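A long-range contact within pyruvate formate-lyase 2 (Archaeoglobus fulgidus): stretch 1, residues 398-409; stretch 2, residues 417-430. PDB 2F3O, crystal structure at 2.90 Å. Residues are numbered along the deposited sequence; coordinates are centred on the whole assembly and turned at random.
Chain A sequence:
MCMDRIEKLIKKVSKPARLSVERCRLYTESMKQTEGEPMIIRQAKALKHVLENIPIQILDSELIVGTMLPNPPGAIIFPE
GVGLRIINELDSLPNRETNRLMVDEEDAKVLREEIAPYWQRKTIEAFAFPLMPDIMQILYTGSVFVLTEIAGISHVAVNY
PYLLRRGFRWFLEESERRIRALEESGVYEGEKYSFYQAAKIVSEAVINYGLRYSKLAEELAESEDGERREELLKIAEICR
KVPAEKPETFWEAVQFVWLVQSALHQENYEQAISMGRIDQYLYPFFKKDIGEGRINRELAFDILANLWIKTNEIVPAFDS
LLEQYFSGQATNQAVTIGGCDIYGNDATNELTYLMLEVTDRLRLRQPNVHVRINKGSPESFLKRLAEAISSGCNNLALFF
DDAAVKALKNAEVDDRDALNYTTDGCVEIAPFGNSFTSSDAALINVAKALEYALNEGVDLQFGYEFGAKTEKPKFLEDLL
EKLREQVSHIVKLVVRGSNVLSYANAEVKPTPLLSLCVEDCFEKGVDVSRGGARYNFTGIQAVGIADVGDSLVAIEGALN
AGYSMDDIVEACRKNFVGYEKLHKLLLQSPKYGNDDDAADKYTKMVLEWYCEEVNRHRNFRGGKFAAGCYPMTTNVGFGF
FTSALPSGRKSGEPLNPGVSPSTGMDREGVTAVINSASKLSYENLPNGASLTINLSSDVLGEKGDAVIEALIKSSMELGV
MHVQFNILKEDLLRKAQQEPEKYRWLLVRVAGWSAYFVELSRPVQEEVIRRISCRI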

# COMPACT_ATOMS: atom_id res chain seq x y z
N LEU A 398 14.03 40.10 0.33
CA LEU A 398 13.02 40.14 -0.71
C LEU A 398 12.95 38.82 -1.45
O LEU A 398 13.96 38.29 -1.90
CB LEU A 398 13.32 41.29 -1.68
CG LEU A 398 13.17 42.67 -1.02
CD1 LEU A 398 13.62 43.75 -1.96
CD2 LEU A 398 11.73 42.91 -0.58
N PHE A 399 11.74 38.29 -1.58
CA PHE A 399 11.53 36.99 -2.21
C PHE A 399 10.61 37.15 -3.41
O PHE A 399 9.51 37.70 -3.30
CB PHE A 399 10.91 36.02 -1.21
CG PHE A 399 11.85 35.57 -0.12
CD1 PHE A 399 12.10 36.37 0.98
CD2 PHE A 399 12.48 34.34 -0.20
CE1 PHE A 399 12.98 35.95 1.95
CE2 PHE A 399 13.34 33.92 0.79
CZ PHE A 399 13.58 34.72 1.86
N PHE A 400 11.07 36.67 -4.56
CA PHE A 400 10.34 36.91 -5.81
C PHE A 400 9.47 35.71 -6.17
O PHE A 400 9.99 34.63 -6.44
CB PHE A 400 11.32 37.30 -6.92
CG PHE A 400 12.08 38.58 -6.61
CD1 PHE A 400 13.34 38.54 -6.04
CD2 PHE A 400 11.49 39.82 -6.82
CE1 PHE A 400 14.02 39.71 -5.71
CE2 PHE A 400 12.17 41.00 -6.50
CZ PHE A 400 13.44 40.93 -5.95
N ASP A 401 8.15 35.92 -6.14
CA ASP A 401 7.17 34.84 -6.24
C ASP A 401 7.30 33.95 -7.48
O ASP A 401 7.23 32.73 -7.38
CB ASP A 401 5.75 35.39 -6.20
CG ASP A 401 5.28 35.67 -4.81
OD1 ASP A 401 6.01 35.30 -3.86
OD2 ASP A 401 4.19 36.24 -4.65
N ASP A 402 7.46 34.57 -8.63
CA ASP A 402 7.69 33.89 -9.88
C ASP A 402 8.74 32.76 -9.81
O ASP A 402 8.43 31.64 -10.16
CB ASP A 402 8.11 34.92 -10.92
CG ASP A 402 7.95 34.41 -12.33
OD1 ASP A 402 6.86 34.71 -12.89
OD2 ASP A 402 8.88 33.73 -12.86
N ALA A 403 9.95 33.06 -9.34
CA ALA A 403 11.04 32.08 -9.28
C ALA A 403 10.82 31.05 -8.20
O ALA A 403 11.27 29.91 -8.33
CB ALA A 403 12.38 32.77 -9.03
N ALA A 404 10.17 31.47 -7.13
CA ALA A 404 9.97 30.64 -5.96
C ALA A 404 8.90 29.58 -6.18
O ALA A 404 9.08 28.44 -5.78
CB ALA A 404 9.64 31.49 -4.75
N VAL A 405 7.78 29.95 -6.82
CA VAL A 405 6.72 28.98 -7.07
C VAL A 405 7.07 28.04 -8.22
O VAL A 405 6.49 26.95 -8.34
CB VAL A 405 5.31 29.62 -7.30
CG1 VAL A 405 4.99 30.64 -6.23
CG2 VAL A 405 5.19 30.25 -8.65
N LYS A 406 8.02 28.45 -9.05
CA LYS A 406 8.49 27.63 -10.17
C LYS A 406 9.39 26.54 -9.60
O LYS A 406 9.36 25.40 -10.06
CB LYS A 406 9.23 28.51 -11.18
CG LYS A 406 9.57 27.87 -12.50
CD LYS A 406 9.94 28.95 -13.53
CE LYS A 406 8.92 30.10 -13.51
NZ LYS A 406 8.87 30.98 -14.75
N ALA A 407 10.16 26.90 -8.56
CA ALA A 407 11.06 25.99 -7.89
C ALA A 407 10.27 24.94 -7.17
O ALA A 407 10.62 23.76 -7.21
CB ALA A 407 11.91 26.73 -6.90
N LEU A 408 9.18 25.37 -6.54
CA LEU A 408 8.35 24.46 -5.76
C LEU A 408 7.56 23.53 -6.67
O LEU A 408 7.49 22.35 -6.41
CB LEU A 408 7.46 25.23 -4.78
CG LEU A 408 8.23 25.91 -3.65
CD1 LEU A 408 7.37 26.94 -3.01
CD2 LEU A 408 8.79 24.96 -2.60
N LYS A 409 7.03 24.05 -7.77
CA LYS A 409 6.35 23.19 -8.74
C LYS A 409 7.25 22.08 -9.31
O LYS A 409 6.77 21.00 -9.57
CB LYS A 409 5.63 23.98 -9.84
CG LYS A 409 4.17 24.17 -9.54
CD LYS A 409 3.63 25.45 -10.14
CE LYS A 409 3.23 25.29 -11.61
NZ LYS A 409 2.20 26.30 -12.01
N ASP A 417 -0.43 25.04 -3.21
CA ASP A 417 0.50 24.97 -2.10
C ASP A 417 1.78 25.75 -2.41
O ASP A 417 2.38 26.33 -1.51
CB ASP A 417 0.78 23.51 -1.72
CG ASP A 417 -0.31 22.89 -0.83
OD1 ASP A 417 -0.90 21.87 -1.24
OD2 ASP A 417 -0.57 23.42 0.28
N ALA A 418 2.17 25.81 -3.69
CA ALA A 418 3.31 26.63 -4.13
C ALA A 418 3.00 28.12 -4.09
O ALA A 418 3.81 28.90 -3.60
CB ALA A 418 3.77 26.22 -5.53
N LEU A 419 1.85 28.52 -4.63
CA LEU A 419 1.38 29.91 -4.54
C LEU A 419 1.32 30.40 -3.09
O LEU A 419 1.75 31.49 -2.79
CB LEU A 419 0.00 30.07 -5.18
CG LEU A 419 -0.21 30.51 -6.64
CD1 LEU A 419 1.03 31.23 -7.24
CD2 LEU A 419 -0.63 29.36 -7.52
N ASN A 420 0.84 29.55 -2.18
CA ASN A 420 0.73 29.92 -0.78
C ASN A 420 1.98 29.56 0.03
O ASN A 420 1.90 29.03 1.14
CB ASN A 420 -0.52 29.22 -0.19
CG ASN A 420 -0.90 29.73 1.19
OD1 ASN A 420 -1.27 30.89 1.36
ND2 ASN A 420 -0.84 28.83 2.18
N TYR A 421 3.16 29.83 -0.52
CA TYR A 421 4.34 29.35 0.16
C TYR A 421 4.71 30.28 1.28
O TYR A 421 4.25 31.42 1.35
CB TYR A 421 5.52 29.15 -0.78
CG TYR A 421 6.20 30.42 -1.26
CD1 TYR A 421 7.36 30.91 -0.64
CD2 TYR A 421 5.71 31.12 -2.35
CE1 TYR A 421 7.98 32.06 -1.10
CE2 TYR A 421 6.33 32.27 -2.82
CZ TYR A 421 7.45 32.73 -2.20
OH TYR A 421 8.03 33.86 -2.70
N THR A 422 5.56 29.78 2.17
CA THR A 422 6.12 30.55 3.24
C THR A 422 7.63 30.46 3.19
O THR A 422 8.21 29.67 2.44
CB THR A 422 5.66 30.03 4.59
OG1 THR A 422 6.15 30.90 5.64
CG2 THR A 422 6.19 28.61 4.80
N THR A 423 8.28 31.29 3.99
CA THR A 423 9.69 31.21 4.12
C THR A 423 10.01 30.83 5.58
O THR A 423 9.17 30.95 6.46
CB THR A 423 10.33 32.55 3.73
OG1 THR A 423 9.94 33.53 4.68
CG2 THR A 423 9.83 33.03 2.36
N ASP A 424 11.22 30.34 5.82
CA ASP A 424 11.72 30.14 7.18
C ASP A 424 13.26 30.26 7.17
O ASP A 424 13.91 30.07 6.12
CB ASP A 424 11.31 28.79 7.75
CG ASP A 424 11.84 27.60 6.93
OD1 ASP A 424 11.20 27.26 5.91
OD2 ASP A 424 12.88 27.02 7.32
N GLY A 425 13.82 30.57 8.33
CA GLY A 425 15.27 30.72 8.46
C GLY A 425 15.85 31.94 7.78
O GLY A 425 15.38 33.05 8.00
N CYS A 426 16.86 31.74 6.95
CA CYS A 426 17.37 32.80 6.10
C CYS A 426 16.55 33.01 4.84
O CYS A 426 15.88 34.04 4.67
CB CYS A 426 18.76 32.46 5.65
SG CYS A 426 19.82 32.01 6.95
N VAL A 427 16.68 32.06 3.91
CA VAL A 427 16.15 32.21 2.55
C VAL A 427 15.33 31.02 2.07
O VAL A 427 14.86 31.01 0.93
CB VAL A 427 17.29 32.45 1.50
CG1 VAL A 427 18.18 33.60 1.91
CG2 VAL A 427 18.13 31.20 1.30
N GLU A 428 15.16 30.03 2.94
CA GLU A 428 14.47 28.78 2.62
C GLU A 428 12.96 28.92 2.39
O GLU A 428 12.27 29.60 3.15
CB GLU A 428 14.72 27.77 3.72
CG GLU A 428 16.18 27.63 4.06
CD GLU A 428 16.56 28.38 5.32
OE1 GLU A 428 16.31 27.85 6.42
OE2 GLU A 428 17.10 29.49 5.23
N ILE A 429 12.48 28.27 1.34
CA ILE A 429 11.07 28.33 0.96
C ILE A 429 10.42 26.95 1.05
O ILE A 429 11.10 25.92 0.93
CB ILE A 429 10.87 28.91 -0.44
CG1 ILE A 429 11.70 28.14 -1.46
CG2 ILE A 429 11.26 30.37 -0.47
CD1 ILE A 429 11.22 28.36 -2.87
N ALA A 430 9.11 26.95 1.27
CA ALA A 430 8.37 25.74 1.64
C ALA A 430 6.89 26.00 1.54
O ALA A 430 6.46 27.12 1.78
CB ALA A 430 8.73 25.30 3.08

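A strand-to-helix segment packs its apolar face against a helix end and a two-stranded hairpin, in a largely hydrophobic contact burying 638 Å² and fastened by a single cross-stretch hydrogen bond, from Tyr421 to Asp401. In stretch 2 the hairpin is held by backbone bonds between Thr422 and Ala430 (N to O, 2.8 Å from Thr422 N to Ala430 O and 3.1 Å from Ala430 N to Thr422 O). Along its strands Tyr421, Thr423 and Ile429 direct CA-to-CB toward stretch 1, and Thr422, Asp424 and Glu428 away. Helix 401-409 answers with Ala404, Val405, Ala407 and Leu408, and its exposed Asp402 and Lys406 point away, joined to each other by a salt bridge (Asp402 OD2 to Lys406 NZ, 3.3 Å).

Tyr421 is the central piece. With chi1 at p, its ring reaches along the helix to the first turn, where Tyr421 OH donates to Asp401 OD1 at 2.7 Å; the carboxylate lies at the ring edge, near its plane, as suits an in-plane phenol donor. The rest of the side chain packs on apolar groups: Ala404 CB sits 3.6 Å from Tyr421 CZ, Val405 CG1 4.0 Å from Tyr421 CD2, and Leu408 CD1 3.6 Å from Tyr421 CB. The small methyl of Ala404 lets the aromatic ring lie close to the helix.

Near the same part of the helix, Ala418 meets it at the tightest backbone register, its CA 5.1 Å from Val405 CA. Its short side chain fits this close approach, with Ala418 CB 4.1 Å from Val405 CB and 3.9 Å from Leu408 CB. Leu419 starts away from stretch 1, but its end returns, bringing Leu419 CD1 to 4.1 Å from Val405 CG1.

Ile429, from the second hairpin strand, extends CD1 toward the helix, 4.0 Å from Ala404 CB, 3.9 Å from Leu408 CG and 4.4 Å from Ala407 CB; its other branch, CG2, lies 4.2 Å from Phe399 CD2. One branched side chain thus touches both the helix and the strand before it.

Phe399 fills the space beside the hairpin turn. Thr423 CG2 stands over one ring face, 3.9 Å from the Phe399 ring centroid and 10° off the normal, a CH-pi contact, while Thr423 OG1 is satisfied elsewhere in the structure. Backbone carbonyls approach the ring edge, Val427 O at 3.3 Å from Phe399 CE2 and Cys426 O at 3.7 Å from Phe399 CZ, where the slightly positive ring hydrogens favour oxygen. In the turn, Gly425 adopts a positive phi, which favours glycine.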